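Local structure of glycoside hydrolase family 81 (Clostridium thermocellum, 6FOP) at residues V205-T210 against T215-Y220; S239-T244 against L519-Y524; Q330-V335 against K365-S370; A629-W634 against N655-G660. The protein probably hydrolyses beta-1,3-glucans such as laminarin as a family 81 glycoside hydrolase of the cellulosome. All blocks are in the same frame, centred on the assembly; numbering follows the deposited sequence.

Contact 1 comes first along the chain. It closes a short loop where strand 200-206 leads into helix 211-220, so it is local. Contact 2 opens next and closes a very long loop. It joins strand 240-251 to helix 514-534, and so the beta-rich N-terminal part to the helical C-terminal part. Contact 3 lies within that long loop. It brings the turn after helix 317-329 against helix 362-379. Contact 4 follows the close of contact 2 and pairs helix 627-633 with helix 646-659. Contacts 1 and 3 sit on opposite sides of the chain's centre, with their own centres about 62 Å apart. None of the four touches another.

Contact 1: residues V205-T210 against T215-Y220; sequences VLPDNT and TYYKDY
One methyl of Leu206 lies over a face of the Tyr217 ring, and this CH-pi contact is the striking feature here. CD2 of Leu206 is 3.9 Å from the centroid of the Tyr217 ring, 27° off the ring normal. It sits toward the rim, with Leu206 CD2 closest to Tyr217 CG at 3.5 Å. The leucine and the tyrosine lie alongside each other and run opposite ways. Pro207 meets the phenol end of the same ring. Its CD is 3.7 Å from Tyr217 CZ and comes in obliquely. CG of Tyr217 stands anti to its carbonyl carbon (chi1 -80°), and the ring reaches from the helix across to the strand end. The Tyr217 hydroxyl is hydrogen-bonded to the hydroxyl of Tyr281, which also bonds to Val205 O. Beyond Pro207 the chain makes an Asx turn. Asp208 OD1 accepts from Thr210 N at 2.8 Å through its anti lone pair. It also binds Thr210 OG1, from above the carboxylate plane. Thr210 is the N-cap residue of the following helix. The contact thus packs helix 211-220 back on the end of strand 200-206, which lies between strands 133-139 and 170-175. Ile260 of strand 260-263 and Tyr279 also border Tyr217.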
loop_
_atom_site.group_PDB
_atom_site.type_symbol
_atom_site.label_atom_id
_atom_site.label_comp_id
_atom_site.label_asym_id
_atom_site.label_seq_id
_atom_site.Cartn_x
_atom_site.Cartn_y
_atom_site.Cartn_z
ATOM N N VAL A 205 19.359 -4.384 -16.885
ATOM C CA VAL A 205 19.682 -5.707 -16.373
ATOM C C VAL A 205 19.055 -6.752 -17.307
ATOM O O VAL A 205 17.881 -6.656 -17.670
ATOM C CB VAL A 205 19.263 -5.918 -14.907
ATOM C CG1 VAL A 205 17.761 -5.717 -14.669
ATOM C CG2 VAL A 205 19.696 -7.301 -14.425
ATOM N N LEU A 206 19.889 -7.681 -17.766
ATOM C CA LEU A 206 19.504 -8.666 -18.771
ATOM C C LEU A 206 19.263 -9.999 -18.108
ATOM O O LEU A 206 19.897 -10.313 -17.117
ATOM C CB LEU A 206 20.637 -8.811 -19.792
ATOM C CG LEU A 206 21.045 -7.517 -20.482
ATOM C CD1 LEU A 206 22.314 -7.734 -21.307
ATOM C CD2 LEU A 206 19.935 -6.963 -21.348
ATOM N N PRO A 207 18.394 -10.822 -18.707
ATOM C CA PRO A 207 18.096 -12.125 -18.142
ATOM C C PRO A 207 19.111 -13.202 -18.537
ATOM O O PRO A 207 19.055 -14.310 -17.997
ATOM C CB PRO A 207 16.714 -12.457 -18.731
ATOM C CG PRO A 207 16.673 -11.689 -20.008
ATOM C CD PRO A 207 17.458 -10.434 -19.773
ATOM N N ASP A 208 20.011 -12.900 -19.470
ATOM C CA ASP A 208 21.001 -13.883 -19.928
ATOM C C ASP A 208 22.116 -13.127 -20.642
ATOM O O ASP A 208 22.025 -11.916 -20.793
ATOM C CB ASP A 208 20.339 -14.958 -20.835
ATOM C CG ASP A 208 19.758 -14.391 -22.104
ATOM O OD1 ASP A 208 20.542 -13.872 -22.913
ATOM O OD2 ASP A 208 18.507 -14.437 -22.289
ATOM N N ASN A 209 23.161 -13.839 -21.065
ATOM C CA ASN A 209 24.292 -13.233 -21.769
ATOM C C ASN A 209 24.323 -13.558 -23.250
ATOM O O ASN A 209 25.387 -13.494 -23.845
ATOM C CB ASN A 209 25.624 -13.610 -21.116
ATOM C CG ASN A 209 25.964 -15.099 -21.209
ATOM O OD1 ASN A 209 25.186 -15.935 -21.689
ATOM N ND2 ASN A 209 27.179 -15.428 -20.776
ATOM N N THR A 210 23.171 -13.831 -23.861
ATOM C CA THR A 210 23.153 -14.095 -25.286
ATOM C C THR A 210 23.081 -12.786 -26.075
ATOM O O THR A 210 22.487 -11.788 -25.644
ATOM C CB THR A 210 21.989 -15.016 -25.703
ATOM O OG1 THR A 210 20.722 -14.342 -25.589
ATOM C CG2 THR A 210 22.000 -16.302 -24.876
ATOM N N THR A 215 20.389 -7.848 -28.214
ATOM C CA THR A 215 19.850 -7.141 -29.381
ATOM C C THR A 215 18.425 -6.667 -29.105
ATOM O O THR A 215 18.055 -5.553 -29.456
ATOM C CB THR A 215 19.876 -8.066 -30.616
ATOM O OG1 THR A 215 21.227 -8.489 -30.865
ATOM C CG2 THR A 215 19.350 -7.375 -31.822
ATOM N N TYR A 216 17.616 -7.517 -28.478
ATOM C CA TYR A 216 16.229 -7.147 -28.161
ATOM C C TYR A 216 16.182 -5.998 -27.162
ATOM O O TYR A 216 15.439 -5.026 -27.354
ATOM C CB TYR A 216 15.500 -8.357 -27.602
ATOM C CG TYR A 216 14.024 -8.061 -27.370
ATOM C CD1 TYR A 216 13.115 -8.086 -28.432
ATOM C CD2 TYR A 216 13.545 -7.713 -26.105
ATOM C CE1 TYR A 216 11.779 -7.784 -28.242
ATOM C CE2 TYR A 216 12.195 -7.432 -25.912
ATOM C CZ TYR A 216 11.324 -7.479 -26.969
ATOM O OH TYR A 216 9.998 -7.173 -26.747
ATOM N N TYR A 217 16.981 -6.072 -26.114
ATOM C CA TYR A 217 17.040 -4.977 -25.127
ATOM C C TYR A 217 17.587 -3.690 -25.747
ATOM O O TYR A 217 17.091 -2.615 -25.457
ATOM C CB TYR A 217 17.781 -5.396 -23.879
ATOM C CG TYR A 217 16.927 -6.227 -22.928
ATOM C CD1 TYR A 217 16.521 -7.514 -23.257
ATOM C CD2 TYR A 217 16.527 -5.712 -21.699
ATOM C CE1 TYR A 217 15.752 -8.267 -22.383
ATOM C CE2 TYR A 217 15.758 -6.454 -20.823
ATOM C CZ TYR A 217 15.377 -7.724 -21.178
ATOM O OH TYR A 217 14.612 -8.478 -20.313
ATOM N N LYS A 218 18.566 -3.795 -26.653
ATOM C CA LYS A 218 19.043 -2.623 -27.381
ATOM C C LYS A 218 17.938 -1.983 -28.192
ATOM O O LYS A 218 17.866 -0.761 -28.272
ATOM C CB LYS A 218 20.240 -2.988 -28.261
ATOM C CG LYS A 218 20.818 -1.794 -28.994
ATOM C CD LYS A 218 21.935 -2.189 -29.938
ATOM C CE LYS A 218 22.425 -0.947 -30.680
ATOM N NZ LYS A 218 23.330 -1.243 -31.817
ATOM N N ASP A 219 17.063 -2.804 -28.786
ATOM C CA ASP A 219 15.975 -2.264 -29.582
ATOM C C ASP A 219 15.127 -1.241 -28.837
ATOM O O ASP A 219 14.603 -0.325 -29.461
ATOM C CB ASP A 219 15.030 -3.362 -30.081
ATOM C CG ASP A 219 15.601 -4.204 -31.195
ATOM O OD1 ASP A 219 16.501 -3.751 -31.909
ATOM O OD2 ASP A 219 15.079 -5.341 -31.377
ATOM N N TYR A 220 14.944 -1.431 -27.533
ATOM C CA TYR A 220 14.116 -0.506 -26.727
ATOM C C TYR A 220 14.907 0.358 -25.751
ATOM O O TYR A 220 14.338 1.143 -25.014
ATOM C CB TYR A 220 12.996 -1.292 -26.018
ATOM C CG TYR A 220 12.130 -2.010 -27.022
ATOM C CD1 TYR A 220 11.184 -1.316 -27.776
ATOM C CD2 TYR A 220 12.353 -3.364 -27.323
ATOM C CE1 TYR A 220 10.415 -1.963 -28.728
ATOM C CE2 TYR A 220 11.604 -4.005 -28.280
ATOM C CZ TYR A 220 10.644 -3.297 -28.984
ATOM O OH TYR A 220 9.914 -3.936 -29.922
#

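Contact 2: residues S239-T244 against L519-Y524; sequences STLTTT and LGIYLY
Leu241 points from its strand onto the helix and rests against the backbone of Tyr522. Its CD2 lies 3.8 Å from Tyr522 CA. The other methyl, Leu241 CD1, is 4.1 Å from Tyr522 CD1 and sits at the ring edge. CG of Leu241 lies opposite its backbone N (chi1 -170°), which sets the fork of methyls over the helix. One residue earlier on the helix, Ile521 CG2 meets Leu241 CD2 at 4.0 Å. Two residues along the strand, Thr243 meets one side of the tyrosine ring, at CD1 and CE1. Its OG1 is 3.7 Å from Tyr522 CE1, at the ring edge and in its plane. Thr243 CG2 touches the same carbon, and the two side chains cross at about a right angle. The strand and helix axes approach to 8.9 Å and lie 82° apart, so strand and helix are nearly perpendicular.

Further aromatic rings flank Tyr522. Trp232 stacks on it, and Phe470 meets it with planes at about 75°. Phe470 also belongs to a calcium site. At the start of the strand, Ser239 and Thr240 form a G1 beta bulge facing Asn235. Ile505 of helix 494-511 packs on Ile521. The contact is buried and mainly apolar. Thr243 OG1 lies at the ring edge without a hydrogen bond to the helix segment. Apolar packing, rather than hydrogen bonding, joins the three-stranded sheet to the helical part.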
loop_
_atom_site.group_PDB
_atom_site.type_symbol
_atom_site.label_atom_id
_atom_site.label_comp_id
_atom_site.label_asym_id
_atom_site.label_seq_id
_atom_site.Cartn_x
_atom_site.Cartn_y
_atom_site.Cartn_z
ATOM N N SER A 239 -18.844 -6.262 -11.051
ATOM C CA SER A 239 -18.110 -6.402 -9.794
ATOM C C SER A 239 -16.611 -6.610 -10.024
ATOM O O SER A 239 -15.986 -7.446 -9.393
ATOM C CB SER A 239 -18.715 -7.510 -8.904
ATOM O OG SER A 239 -18.351 -7.329 -7.542
ATOM N N THR A 240 -16.046 -5.789 -10.904
ATOM C CA THR A 240 -14.615 -5.855 -11.233
ATOM C C THR A 240 -13.948 -4.507 -11.019
ATOM O O THR A 240 -14.589 -3.461 -11.070
ATOM C CB THR A 240 -14.354 -6.268 -12.687
ATOM O OG1 THR A 240 -15.014 -5.341 -13.565
ATOM C CG2 THR A 240 -14.828 -7.664 -12.936
ATOM N N LEU A 241 -12.643 -4.567 -10.798
ATOM C CA LEU A 241 -11.808 -3.382 -10.664
ATOM C C LEU A 241 -10.661 -3.508 -11.664
ATOM O O LEU A 241 -9.848 -4.423 -11.564
ATOM C CB LEU A 241 -11.321 -3.274 -9.223
ATOM C CG LEU A 241 -10.624 -2.017 -8.725
ATOM C CD1 LEU A 241 -9.209 -1.984 -9.238
ATOM C CD2 LEU A 241 -11.374 -0.765 -9.107
ATOM N N THR A 242 -10.652 -2.610 -12.647
ATOM C CA THR A 242 -9.656 -2.569 -13.693
ATOM C C THR A 242 -8.665 -1.453 -13.432
ATOM O O THR A 242 -9.060 -0.333 -13.104
ATOM C CB THR A 242 -10.341 -2.334 -15.033
ATOM O OG1 THR A 242 -11.217 -3.429 -15.308
ATOM C CG2 THR A 242 -9.310 -2.235 -16.164
ATOM N N THR A 243 -7.383 -1.777 -13.545
ATOM C CA THR A 243 -6.315 -0.769 -13.440
ATOM C C THR A 243 -5.484 -0.808 -14.723
ATOM O O THR A 243 -5.098 -1.896 -15.165
ATOM C CB THR A 243 -5.375 -1.045 -12.260
ATOM O OG1 THR A 243 -6.164 -1.229 -11.069
ATOM C CG2 THR A 243 -4.408 0.121 -12.044
ATOM N N THR A 244 -5.264 0.365 -15.313
ATOM C CA THR A 244 -4.391 0.525 -16.477
ATOM C C THR A 244 -3.098 1.191 -16.014
ATOM O O THR A 244 -3.137 2.138 -15.237
ATOM C CB THR A 244 -5.129 1.309 -17.586
ATOM O OG1 THR A 244 -6.317 0.581 -17.924
ATOM C CG2 THR A 244 -4.310 1.436 -18.860
ATOM N N LEU A 519 -12.337 5.068 -5.737
ATOM C CA LEU A 519 -10.981 5.170 -5.179
ATOM C C LEU A 519 -10.798 4.109 -4.095
ATOM O O LEU A 519 -9.798 3.372 -4.074
ATOM C CB LEU A 519 -10.753 6.566 -4.605
ATOM C CG LEU A 519 -9.526 6.779 -3.701
ATOM C CD1 LEU A 519 -8.226 6.684 -4.475
ATOM C CD2 LEU A 519 -9.631 8.096 -2.951
ATOM N N GLY A 520 -11.739 4.046 -3.163
ATOM C CA GLY A 520 -11.684 3.041 -2.106
ATOM C C GLY A 520 -11.648 1.625 -2.639
ATOM O O GLY A 520 -10.893 0.783 -2.129
ATOM N N ILE A 521 -12.492 1.336 -3.626
ATOM C CA ILE A 521 -12.553 0.010 -4.219
ATOM C C ILE A 521 -11.223 -0.332 -4.868
ATOM O O ILE A 521 -10.718 -1.448 -4.730
ATOM C CB ILE A 521 -13.767 -0.154 -5.146
ATOM C CG1 ILE A 521 -15.050 -0.045 -4.313
ATOM C CG2 ILE A 521 -13.699 -1.464 -5.924
ATOM C CD1 ILE A 521 -16.322 0.002 -5.122
ATOM N N TYR A 522 -10.655 0.625 -5.585
ATOM C CA TYR A 522 -9.316 0.470 -6.180
ATOM C C TYR A 522 -8.256 0.113 -5.137
ATOM O O TYR A 522 -7.502 -0.881 -5.256
ATOM C CB TYR A 522 -8.954 1.755 -6.952
ATOM C CG TYR A 522 -7.466 1.959 -7.240
ATOM C CD1 TYR A 522 -6.806 1.163 -8.170
ATOM C CD2 TYR A 522 -6.721 2.900 -6.550
ATOM C CE1 TYR A 522 -5.451 1.328 -8.434
ATOM C CE2 TYR A 522 -5.360 3.044 -6.798
ATOM C CZ TYR A 522 -4.744 2.269 -7.732
ATOM O OH TYR A 522 -3.395 2.427 -7.960
ATOM N N LEU A 523 -8.184 0.934 -4.091
ATOM C CA LEU A 523 -7.183 0.705 -3.039
ATOM C C LEU A 523 -7.376 -0.608 -2.320
ATOM O O LEU A 523 -6.431 -1.370 -2.116
ATOM C CB LEU A 523 -7.172 1.875 -2.058
ATOM C CG LEU A 523 -6.816 3.241 -2.653
ATOM C CD1 LEU A 523 -7.166 4.367 -1.684
ATOM C CD2 LEU A 523 -5.324 3.294 -3.005
ATOM N N TYR A 524 -8.604 -0.837 -1.874
ATOM C CA TYR A 524 -8.941 -2.027 -1.119
ATOM C C TYR A 524 -8.670 -3.297 -1.901
ATOM O O TYR A 524 -7.988 -4.216 -1.427
ATOM C CB TYR A 524 -10.430 -1.952 -0.728
ATOM C CG TYR A 524 -10.967 -3.189 -0.041
ATOM C CD1 TYR A 524 -10.822 -3.389 1.327
ATOM C CD2 TYR A 524 -11.596 -4.179 -0.773
ATOM C CE1 TYR A 524 -11.309 -4.548 1.931
ATOM C CE2 TYR A 524 -12.102 -5.318 -0.166
ATOM C CZ TYR A 524 -11.951 -5.503 1.182
ATOM O OH TYR A 524 -12.446 -6.638 1.759
#

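Contact 3: residues Q330-V335 against K365-S370; sequences QADAPV and KDRFIS
Asp332 OD1 and Arg367 NH2 make a loose salt bridge, 3.6 Å apart, which is uncertain because Asp332 was modelled in two conformers. In the conformer described, the carboxylate oxygen sits at the edge of the guanidinium, in its plane. The carboxylate and guanidinium planes are 89° apart, so the two groups do not pair flat through both oxygens. Asp332 CG is 3.8 Å from Arg367 NH2, and the side chains pass at a slant. Arg367 bends at chi3 (52°), and this turns its guanidinium toward the loop.

Next to the charge pair, Ala331 CB is 4.0 Å from Phe368 CD1, at the edge of the ring. The same methyl is 4.1 Å from Arg367 NH2, which it meets obliquely. Ala331 is thus held between a charged and an aromatic side chain of one helix. The turn that presents it is a type I beta turn from Gln330 to Ala333, closed by Ala333 N to Gln330 O at 3.0 Å. Ala331 O accepts a hydrogen bond from His345 NE2 of helix 339-359. Phe368 also packs on Leu327 and Ala328 of helix 317-329. Such packing of successive helices is consistent with the (alpha/alpha)6 barrel expected for this clan. The chemistry is divided: a buried methyl-to-ring contact does the packing, while the charge pair lies toward the exposed side and is probably modest in strength.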
loop_
_atom_site.group_PDB
_atom_site.type_symbol
_atom_site.label_atom_id
_atom_site.label_comp_id
_atom_site.label_asym_id
_atom_site.label_seq_id
_atom_site.Cartn_x
_atom_site.Cartn_y
_atom_site.Cartn_z
ATOM N N GLN A 330 -17.294 2.579 29.049
ATOM C CA GLN A 330 -15.979 3.033 28.611
ATOM C C GLN A 330 -16.006 3.816 27.311
ATOM O O GLN A 330 -14.963 4.029 26.706
ATOM C CB GLN A 330 -15.053 1.823 28.462
ATOM C CG GLN A 330 -15.026 0.874 29.650
ATOM C CD GLN A 330 -14.781 1.549 30.980
ATOM O OE1 GLN A 330 -15.343 1.140 32.007
ATOM N NE2 GLN A 330 -13.934 2.574 30.985
ATOM N N ALA A 331 -17.178 4.269 26.876
ATOM C CA ALA A 331 -17.311 4.927 25.565
ATOM C C ALA A 331 -16.466 6.178 25.424
ATOM O O ALA A 331 -16.036 6.497 24.306
ATOM C CB ALA A 331 -18.772 5.284 25.280
ATOM N N ASP A 332 -16.228 6.874 26.527
ATOM C CA ASP A 332 -15.458 8.105 26.509
ATOM C C ASP A 332 -14.030 7.929 27.049
ATOM O O ASP A 332 -13.398 8.915 27.453
ATOM C CB ASP A 332 -16.222 9.180 27.287
ATOM C CG ASP A 332 -16.439 8.815 28.746
ATOM O OD1 ASP A 332 -16.217 7.631 29.137
ATOM O OD2 ASP A 332 -16.836 9.734 29.493
ATOM N N ALA A 333 -13.517 6.693 27.012
ATOM C CA ALA A 333 -12.238 6.316 27.669
ATOM C C ALA A 333 -11.223 5.679 26.688
ATOM O O ALA A 333 -10.897 4.500 26.770
ATOM C CB ALA A 333 -12.526 5.372 28.841
ATOM N N PRO A 334 -10.694 6.480 25.748
ATOM C CA PRO A 334 -9.565 5.984 24.941
ATOM C C PRO A 334 -8.371 5.694 25.858
ATOM O O PRO A 334 -8.224 6.330 26.914
ATOM C CB PRO A 334 -9.266 7.147 23.991
ATOM C CG PRO A 334 -9.851 8.351 24.656
ATOM C CD PRO A 334 -11.023 7.888 25.458
ATOM N N VAL A 335 -7.520 4.745 25.456
ATOM C CA VAL A 335 -6.357 4.416 26.282
ATOM C C VAL A 335 -5.290 5.515 26.210
ATOM O O VAL A 335 -4.502 5.673 27.126
ATOM C CB VAL A 335 -5.755 3.048 25.947
ATOM C CG1 VAL A 335 -6.804 1.934 26.054
ATOM C CG2 VAL A 335 -5.091 3.076 24.606
ATOM N N LYS A 365 -26.128 2.856 22.083
ATOM C CA LYS A 365 -26.045 3.517 20.762
ATOM C C LYS A 365 -25.778 5.001 20.902
ATOM O O LYS A 365 -24.868 5.545 20.262
ATOM C CB LYS A 365 -27.320 3.288 19.924
ATOM C CG LYS A 365 -27.426 4.131 18.664
ATOM C CD LYS A 365 -28.858 4.400 18.265
ATOM C CE LYS A 365 -28.932 5.190 16.962
ATOM N NZ LYS A 365 -30.352 5.461 16.620
ATOM N N ASP A 366 -26.591 5.663 21.713
ATOM C CA ASP A 366 -26.467 7.097 21.889
ATOM C C ASP A 366 -25.103 7.482 22.501
ATOM O O ASP A 366 -24.500 8.490 22.089
ATOM C CB ASP A 366 -27.593 7.632 22.774
ATOM C CG ASP A 366 -28.950 7.653 22.090
ATOM O OD1 ASP A 366 -29.072 7.449 20.864
ATOM O OD2 ASP A 366 -29.939 7.874 22.846
ATOM N N ARG A 367 -24.611 6.687 23.458
ATOM C CA ARG A 367 -23.307 6.982 24.051
ATOM C C ARG A 367 -22.189 6.867 22.988
ATOM O O ARG A 367 -21.295 7.691 22.915
ATOM C CB ARG A 367 -23.014 6.066 25.235
ATOM C CG ARG A 367 -23.794 6.488 26.467
ATOM C CD ARG A 367 -23.115 6.113 27.772
ATOM N NE ARG A 367 -21.713 6.548 27.869
ATOM C CZ ARG A 367 -20.972 6.465 28.983
ATOM N NH1 ARG A 367 -21.483 5.986 30.134
ATOM N NH2 ARG A 367 -19.708 6.854 28.949
ATOM N N PHE A 368 -22.288 5.837 22.159
ATOM C CA PHE A 368 -21.271 5.609 21.137
ATOM C C PHE A 368 -21.298 6.726 20.097
ATOM O O PHE A 368 -20.263 7.329 19.812
ATOM C CB PHE A 368 -21.485 4.249 20.446
ATOM C CG PHE A 368 -21.325 3.034 21.341
ATOM C CD1 PHE A 368 -20.482 3.036 22.426
ATOM C CD2 PHE A 368 -22.010 1.859 21.050
ATOM C CE1 PHE A 368 -20.337 1.913 23.218
ATOM C CE2 PHE A 368 -21.844 0.736 21.843
ATOM C CZ PHE A 368 -21.028 0.784 22.932
ATOM N N ILE A 369 -22.467 6.991 19.512
ATOM C CA ILE A 369 -22.631 8.044 18.472
ATOM C C ILE A 369 -22.238 9.395 19.000
ATOM O O ILE A 369 -21.579 10.182 18.319
ATOM C CB ILE A 369 -24.069 8.138 17.904
ATOM C CG1 ILE A 369 -24.349 6.902 17.071
ATOM C CG2 ILE A 369 -24.255 9.387 17.032
ATOM C CD1 ILE A 369 -25.750 6.786 16.511
ATOM N N SER A 370 -22.665 9.714 20.226
ATOM C CA SER A 370 -22.356 11.013 20.829
ATOM C C SER A 370 -20.853 11.229 20.931
ATOM O O SER A 370 -20.338 12.300 20.611
ATOM C CB SER A 370 -22.979 11.137 22.222
ATOM O OG SER A 370 -22.614 12.353 22.851
#

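Contact 4: residues A629-W634 against N655-G660; sequences AAKNMW and NLDSLG. With MG (magnesium ion), chain Z.
Lys631 lays its aliphatic chain across the carboxylate end of Asp657, with Lys631 CD 3.8 Å from Asp657 OD2. The two side chains cross at about a right angle. The salt bridge between Lys631 NZ and Asp657 OD2 is long, at 4.0 Å. Lys631 is fully extended, with CG opposite its backbone N (chi1 -175°). The chain therefore passes alongside OD2, and NZ goes on to Thr314 and a water. This water accepts from Lys631 NZ at 2.8 Å and gives a weak bond to Asp657 OD2. Thr314 OG1 is the stronger polar partner of both groups and hydrogen-bonds to Lys631 NZ and Asp657 OD2. The charges are therefore joined more through Thr314 and water than directly.

The backbone of the same lysine serves a metal. A magnesium ion is bound by Lys631 O at 2.4 Å and by Trp634 O at 2.3 Å. A second water is a third ligand and lies in the plane of the Trp634 ring, at its edge. Trp634 is the first residue to leave the helix, so the ion sits at the helix C-terminal end, where carbonyl groups are available.

Around this, Trp634 stacks on Tyr650 of helix 646-659, and Lys631 packs on Ile653 and Cys654 of that helix. Pro627 and Ala628 of helix 627-633 press on Asp657. The two helices thus meet side by side, roughly antiparallel, near the surface, with helix 615-622 covering Met633.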
loop_
_atom_site.group_PDB
_atom_site.type_symbol
_atom_site.label_atom_id
_atom_site.label_comp_id
_atom_site.label_asym_id
_atom_site.label_seq_id
_atom_site.Cartn_x
_atom_site.Cartn_y
_atom_site.Cartn_z
ATOM N N ALA A 629 -15.574 -24.072 16.635
ATOM C CA ALA A 629 -14.421 -24.212 17.515
ATOM C C ALA A 629 -14.004 -22.857 18.107
ATOM O O ALA A 629 -13.692 -22.751 19.309
ATOM C CB ALA A 629 -13.264 -24.873 16.790
ATOM N N ALA A 630 -14.016 -21.816 17.267
ATOM C CA ALA A 630 -13.648 -20.477 17.756
ATOM C C ALA A 630 -14.596 -20.008 18.867
ATOM O O ALA A 630 -14.147 -19.430 19.866
ATOM C CB ALA A 630 -13.626 -19.465 16.598
ATOM N N LYS A 631 -15.897 -20.245 18.680
ATOM C CA LYS A 631 -16.872 -19.921 19.710
ATOM C C LYS A 631 -16.623 -20.694 21.015
ATOM O O LYS A 631 -16.722 -20.140 22.100
ATOM C CB LYS A 631 -18.270 -20.233 19.198
ATOM C CG LYS A 631 -19.370 -19.813 20.164
ATOM C CD LYS A 631 -20.757 -20.142 19.634
ATOM C CE LYS A 631 -21.841 -19.845 20.667
ATOM N NZ LYS A 631 -23.185 -20.165 20.135
ATOM N N ASN A 632 -16.280 -21.961 20.884
ATOM C CA ASN A 632 -16.009 -22.785 22.045
ATOM C C ASN A 632 -14.790 -22.284 22.841
ATOM O O ASN A 632 -14.823 -22.265 24.069
ATOM C CB ASN A 632 -15.845 -24.241 21.628
ATOM C CG ASN A 632 -16.259 -25.211 22.717
ATOM O OD1 ASN A 632 -17.317 -25.071 23.330
ATOM N ND2 ASN A 632 -15.429 -26.197 22.969
ATOM N N MET A 633 -13.736 -21.877 22.120
ATOM C CA MET A 633 -12.511 -21.382 22.753
ATOM C C MET A 633 -12.678 -19.981 23.318
ATOM O O MET A 633 -12.013 -19.609 24.285
ATOM C CB MET A 633 -11.326 -21.422 21.794
ATOM C CG MET A 633 -10.957 -22.823 21.352
ATOM S SD MET A 633 -9.470 -22.905 20.353
ATOM C CE MET A 633 -10.003 -22.145 18.824
ATOM N N TRP A 634 -13.529 -19.174 22.689
ATOM C CA TRP A 634 -13.751 -17.853 23.200
ATOM C C TRP A 634 -14.371 -17.933 24.602
ATOM O O TRP A 634 -15.166 -18.819 24.909
ATOM C CB TRP A 634 -14.672 -17.066 22.255
ATOM C CG TRP A 634 -14.837 -15.627 22.684
ATOM C CD1 TRP A 634 -14.043 -14.592 22.355
ATOM C CD2 TRP A 634 -15.837 -15.092 23.562
ATOM N NE1 TRP A 634 -14.472 -13.425 22.957
ATOM C CE2 TRP A 634 -15.553 -13.720 23.739
ATOM C CE3 TRP A 634 -16.889 -15.651 24.286
ATOM C CZ2 TRP A 634 -16.352 -12.883 24.514
ATOM C CZ3 TRP A 634 -17.680 -14.804 25.064
ATOM C CH2 TRP A 634 -17.389 -13.461 25.194
ATOM N N ASN A 655 -21.784 -14.846 14.389
ATOM C CA ASN A 655 -22.360 -14.682 13.055
ATOM C C ASN A 655 -21.751 -15.672 12.057
ATOM O O ASN A 655 -22.471 -16.265 11.246
ATOM C CB ASN A 655 -22.258 -13.253 12.556
ATOM C CG ASN A 655 -23.498 -12.443 12.906
ATOM O OD1 ASN A 655 -24.593 -12.726 12.413
ATOM N ND2 ASN A 655 -23.337 -11.452 13.773
ATOM N N LEU A 656 -20.429 -15.865 12.083
ATOM C CA LEU A 656 -19.848 -16.858 11.171
ATOM C C LEU A 656 -20.338 -18.279 11.475
ATOM O O LEU A 656 -20.562 -19.079 10.583
ATOM C CB LEU A 656 -18.317 -16.786 11.154
ATOM C CG LEU A 656 -17.750 -15.480 10.580
ATOM C CD1 LEU A 656 -16.255 -15.398 10.835
ATOM C CD2 LEU A 656 -18.061 -15.340 9.112
ATOM N N ASP A 657 -20.570 -18.542 12.764
ATOM C CA ASP A 657 -21.147 -19.811 13.222
ATOM C C ASP A 657 -22.517 -20.099 12.571
ATOM O O ASP A 657 -22.801 -21.238 12.188
ATOM C CB ASP A 657 -21.241 -19.790 14.759
ATOM C CG ASP A 657 -21.606 -21.140 15.360
ATOM O OD1 ASP A 657 -21.169 -22.218 14.880
ATOM O OD2 ASP A 657 -22.340 -21.125 16.352
ATOM N N SER A 658 -23.320 -19.040 12.393
ATOM C CA SER A 658 -24.630 -19.140 11.800
ATOM C C SER A 658 -24.625 -19.064 10.268
ATOM O O SER A 658 -25.296 -19.857 9.584
ATOM C CB SER A 658 -25.471 -17.988 12.355
ATOM O OG SER A 658 -26.735 -18.012 11.785
ATOM N N LEU A 659 -23.905 -18.078 9.747
ATOM C CA LEU A 659 -23.910 -17.751 8.304
ATOM C C LEU A 659 -23.060 -18.686 7.474
ATOM O O LEU A 659 -23.363 -18.933 6.295
ATOM C CB LEU A 659 -23.396 -16.330 8.093
ATOM C CG LEU A 659 -24.161 -15.158 8.735
ATOM C CD1 LEU A 659 -23.290 -13.888 8.727
ATOM C CD2 LEU A 659 -25.434 -14.851 7.998
ATOM N N GLY A 660 -21.986 -19.199 8.060
ATOM C CA GLY A 660 -20.953 -19.903 7.307
ATOM C C GLY A 660 -19.787 -19.008 6.941
ATOM O O GLY A 660 -19.681 -17.878 7.393
HETATM MG MG MG Z . -17.024 -20.126 24.515
HETATM O O HOH W 1 -23.340 -22.784 19.233
HETATM O O HOH W 2 -18.977 -18.775 24.433
#